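PDB 1XEB: protein ElaA from Pseudomonas aeruginosa, which is probably an N-acetyltransferase of the GNAT superfamily, whose members transfer an acyl group from acyl-CoA to an amine. Local coordinates for residues Y125-T134 against I142-A150. Sequence-based numbering, arbitrary orientation.
Sequences YGRYGFVAVT and IPHIGMRRA
Phe-130 and Met-147 form the tight side of this contact. Their CB atoms lie 3.9 Å apart on the same face of the sheet. The Phe-130 ring also carries Arg-149 on one face. CB of Arg-149 sits over the ring centre, 3.5 Å from the centroid, in a CH-pi contact. The Arg-149 chain crosses the phenyl at about a right angle. Its CG is anti to the backbone N (chi1 174°) and the chain runs extended to NE, which points to the carbonyl O of Tyr-128. The hydrogen bond modelled there is too short for its length to be trusted.

Met-147 is a selenomethionine. A bend at chi3 (76°) turns CE back toward Phe-130 O. SE lies 3.9 Å from Tyr-125 CB and approaches the tyrosine ring obliquely, a Met-aromatic contact.

The backbones pair as antiparallel strands, 130-132 against 142-149. Val-131 and Arg-148 are the hydrogen-bonded pair: Val-131 N to Arg-148 O and Arg-148 N to Val-131 O, 3.0 Å each. Strand 142-149, the last of the chain, lies between strands 113-118 and 130-132, at the C-terminal end of the GNAT domain. Helix 122-126 leads into strand 130-132 through a Schellman motif. Phe-130 N donates to Tyr-125 O, and Gly-129 N weakly to Gly-126 O. Gly-129 is the C-prime residue at positive phi. Tyr-128 N is a second donor to Tyr-125 O.

The face of Val-131 and Arg-148 is more open, and both Val-131 and Val-133 are exposed. Val-133 CG1 reaches Arg-148 CG at 3.5 Å, the two side chains crossing. NH2 of Arg-148 makes a salt bridge to OXT of Ala-150. Further along, Val-133 N donates to Gly-146 O at 2.7 Å. Gly-146 N in turn donates to Thr-134 OG1 (2.8 Å).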
loop_
_atom_site.group_PDB
_atom_site.type_symbol
_atom_site.label_atom_id
_atom_site.label_comp_id
_atom_site.label_asym_id
_atom_site.label_seq_id
_atom_site.Cartn_x
_atom_site.Cartn_y
_atom_site.Cartn_z
ATOM N N TYR A 125 8.440 -10.791 -0.098
ATOM C CA TYR A 125 8.942 -9.534 0.445
ATOM C C TYR A 125 10.376 -9.679 0.921
ATOM O O TYR A 125 11.158 -8.737 0.852
ATOM C CB TYR A 125 8.054 -9.071 1.605
ATOM C CG TYR A 125 6.662 -8.709 1.170
ATOM C CD1 TYR A 125 6.408 -7.519 0.496
ATOM C CD2 TYR A 125 5.603 -9.579 1.385
ATOM C CE1 TYR A 125 5.135 -7.209 0.047
ATOM C CE2 TYR A 125 4.332 -9.283 0.937
ATOM C CZ TYR A 125 4.101 -8.100 0.266
ATOM O OH TYR A 125 2.831 -7.828 -0.208
ATOM N N GLY A 126 10.716 -10.862 1.413
ATOM C CA GLY A 126 12.066 -11.081 1.884
ATOM C C GLY A 126 13.051 -10.764 0.782
ATOM O O GLY A 126 14.193 -10.394 1.049
ATOM N N ARG A 127 12.608 -10.907 -0.465
ATOM C CA ARG A 127 13.470 -10.621 -1.608
ATOM C C ARG A 127 13.630 -9.125 -1.804
ATOM O O ARG A 127 14.534 -8.671 -2.508
ATOM C CB ARG A 127 12.917 -11.273 -2.879
ATOM C CG ARG A 127 13.403 -12.709 -3.053
ATOM C CD ARG A 127 12.261 -13.661 -3.327
ATOM N NE ARG A 127 12.626 -15.028 -2.971
ATOM C CZ ARG A 127 11.772 -16.049 -2.963
ATOM N NH1 ARG A 127 10.499 -15.851 -3.292
ATOM N NH2 ARG A 127 12.191 -17.262 -2.630
ATOM N N TYR A 128 12.746 -8.356 -1.186
ATOM C CA TYR A 128 12.841 -6.906 -1.283
ATOM C C TYR A 128 13.598 -6.428 -0.057
ATOM O O TYR A 128 13.714 -5.236 0.206
ATOM C CB TYR A 128 11.456 -6.284 -1.335
ATOM C CG TYR A 128 10.895 -6.177 -2.726
ATOM C CD1 TYR A 128 11.014 -4.992 -3.450
ATOM C CD2 TYR A 128 10.209 -7.240 -3.304
ATOM C CE1 TYR A 128 10.452 -4.864 -4.715
ATOM C CE2 TYR A 128 9.641 -7.126 -4.570
ATOM C CZ TYR A 128 9.761 -5.936 -5.268
ATOM O OH TYR A 128 9.165 -5.793 -6.500
ATOM N N GLY A 129 14.108 -7.387 0.700
ATOM C CA GLY A 129 14.870 -7.043 1.876
ATOM C C GLY A 129 14.091 -6.969 3.163
ATOM O O GLY A 129 14.630 -6.541 4.184
ATOM N N PHE A 130 12.830 -7.374 3.136
ATOM C CA PHE A 130 12.033 -7.341 4.356
ATOM C C PHE A 130 12.312 -8.588 5.191
ATOM O O PHE A 130 12.562 -9.657 4.646
ATOM C CB PHE A 130 10.544 -7.256 4.018
ATOM C CG PHE A 130 10.095 -5.887 3.564
ATOM C CD1 PHE A 130 9.612 -4.959 4.481
ATOM C CD2 PHE A 130 10.144 -5.536 2.219
ATOM C CE1 PHE A 130 9.175 -3.689 4.060
ATOM C CE2 PHE A 130 9.718 -4.286 1.790
ATOM C CZ PHE A 130 9.229 -3.356 2.714
ATOM N N VAL A 131 12.287 -8.438 6.516
ATOM C CA VAL A 131 12.507 -9.557 7.430
ATOM C C VAL A 131 11.382 -9.563 8.458
ATOM O O VAL A 131 10.885 -8.508 8.841
ATOM C CB VAL A 131 13.870 -9.433 8.166
ATOM C CG1 VAL A 131 14.046 -10.593 9.156
ATOM C CG2 VAL A 131 15.013 -9.438 7.153
ATOM N N ALA A 132 10.987 -10.749 8.904
ATOM C CA ALA A 132 9.908 -10.886 9.886
ATOM C C ALA A 132 10.201 -10.183 11.213
ATOM O O ALA A 132 11.309 -10.297 11.747
ATOM C CB ALA A 132 9.631 -12.364 10.137
ATOM N N VAL A 133 9.221 -9.453 11.745
ATOM C CA VAL A 133 9.418 -8.768 13.033
ATOM C C VAL A 133 8.332 -9.027 14.072
ATOM O O VAL A 133 8.384 -8.486 15.165
ATOM C CB VAL A 133 9.566 -7.232 12.864
ATOM C CG1 VAL A 133 10.996 -6.891 12.427
ATOM C CG2 VAL A 133 8.539 -6.721 11.847
ATOM N N THR A 134 7.343 -9.841 13.732
ATOM C CA THR A 134 6.280 -10.162 14.673
ATOM C C THR A 134 5.943 -11.633 14.519
ATOM O O THR A 134 6.426 -12.289 13.605
ATOM C CB THR A 134 4.980 -9.342 14.413
ATOM O OG1 THR A 134 4.417 -9.713 13.147
ATOM C CG2 THR A 134 5.274 -7.855 14.424
ATOM N N ILE A 142 -7.180 -14.133 8.238
ATOM C CA ILE A 142 -6.115 -14.464 7.297
ATOM C C ILE A 142 -4.794 -14.229 8.012
ATOM O O ILE A 142 -4.546 -13.144 8.534
ATOM C CB ILE A 142 -6.120 -13.555 6.064
ATOM C CG1 ILE A 142 -7.404 -13.741 5.251
ATOM C CG2 ILE A 142 -4.895 -13.871 5.214
ATOM C CD1 ILE A 142 -7.386 -14.958 4.328
ATOM N N PRO A 143 -3.922 -15.241 8.045
ATOM C CA PRO A 143 -2.644 -15.027 8.732
ATOM C C PRO A 143 -1.723 -14.008 8.068
ATOM O O PRO A 143 -1.467 -14.064 6.869
ATOM C CB PRO A 143 -2.043 -16.431 8.808
ATOM C CG PRO A 143 -2.725 -17.177 7.698
ATOM C CD PRO A 143 -4.131 -16.664 7.735
ATOM N N HIS A 144 -1.243 -13.069 8.882
ATOM C CA HIS A 144 -0.355 -11.997 8.454
ATOM C C HIS A 144 0.861 -11.992 9.358
ATOM O O HIS A 144 0.873 -12.633 10.399
ATOM C CB HIS A 144 -1.041 -10.637 8.572
ATOM C CG HIS A 144 -1.947 -10.314 7.430
ATOM N ND1 HIS A 144 -3.054 -11.071 7.122
ATOM C CD2 HIS A 144 -1.922 -9.296 6.533
ATOM C CE1 HIS A 144 -3.675 -10.532 6.086
ATOM N NE2 HIS A 144 -3.008 -9.453 5.711
ATOM N N ILE A 145 1.872 -11.236 8.967
ATOM C CA ILE A 145 3.091 -11.165 9.734
ATOM C C ILE A 145 3.743 -9.832 9.399
ATOM O O ILE A 145 3.854 -9.462 8.244
ATOM C CB ILE A 145 4.010 -12.368 9.364
ATOM C CG1 ILE A 145 5.277 -12.360 10.204
ATOM C CG2 ILE A 145 4.361 -12.329 7.883
ATOM C CD1 ILE A 145 6.054 -13.667 10.076
ATOM N N GLY A 146 4.147 -9.095 10.421
ATOM C CA GLY A 146 4.769 -7.816 10.175
ATOM C C GLY A 146 6.218 -7.978 9.788
ATOM O O GLY A 146 6.964 -8.722 10.420
HETATM N N MSE A 147 6.621 -7.250 8.753
HETATM C CA MSE A 147 7.981 -7.308 8.255
HETATM C C MSE A 147 8.515 -5.906 8.059
HETATM O O MSE A 147 7.763 -4.997 7.690
HETATM C CB MSE A 147 8.008 -8.052 6.913
HETATM C CG MSE A 147 7.293 -9.395 6.941
HETATM SE SE MSE A 147 7.385 -10.377 5.260
HETATM C CE MSE A 147 9.218 -10.991 5.429
ATOM N N ARG A 148 9.806 -5.718 8.317
ATOM C CA ARG A 148 10.411 -4.411 8.109
ATOM C C ARG A 148 11.675 -4.555 7.285
ATOM O O ARG A 148 12.362 -5.571 7.345
ATOM C CB ARG A 148 10.726 -3.708 9.435
ATOM C CG ARG A 148 11.827 -4.345 10.234
ATOM C CD ARG A 148 12.993 -3.399 10.398
ATOM N NE ARG A 148 12.613 -2.167 11.072
ATOM C CZ ARG A 148 13.483 -1.258 11.505
ATOM N NH1 ARG A 148 13.051 -0.151 12.104
ATOM N NH2 ARG A 148 14.786 -1.465 11.353
ATOM N N ARG A 149 11.968 -3.517 6.515
ATOM C CA ARG A 149 13.115 -3.498 5.644
ATOM C C ARG A 149 14.150 -2.471 6.070
ATOM O O ARG A 149 13.830 -1.299 6.235
ATOM C CB ARG A 149 12.646 -3.201 4.217
ATOM C CG ARG A 149 13.755 -3.003 3.208
ATOM C CD ARG A 149 13.155 -2.683 1.851
ATOM N NE ARG A 149 14.116 -2.870 0.771
ATOM C CZ ARG A 149 14.925 -1.926 0.316
ATOM N NH1 ARG A 149 15.765 -2.208 -0.666
ATOM N NH2 ARG A 149 14.877 -0.702 0.828
ATOM N N ALA A 150 15.387 -2.940 6.240
ATOM C CA ALA A 150 16.547 -2.122 6.608
ATOM C C ALA A 150 16.283 -1.058 7.663
ATOM O O ALA A 150 16.398 0.145 7.312
ATOM C CB ALA A 150 17.137 -1.470 5.360
ATOM O OXT ALA A 150 15.977 -1.444 8.822
#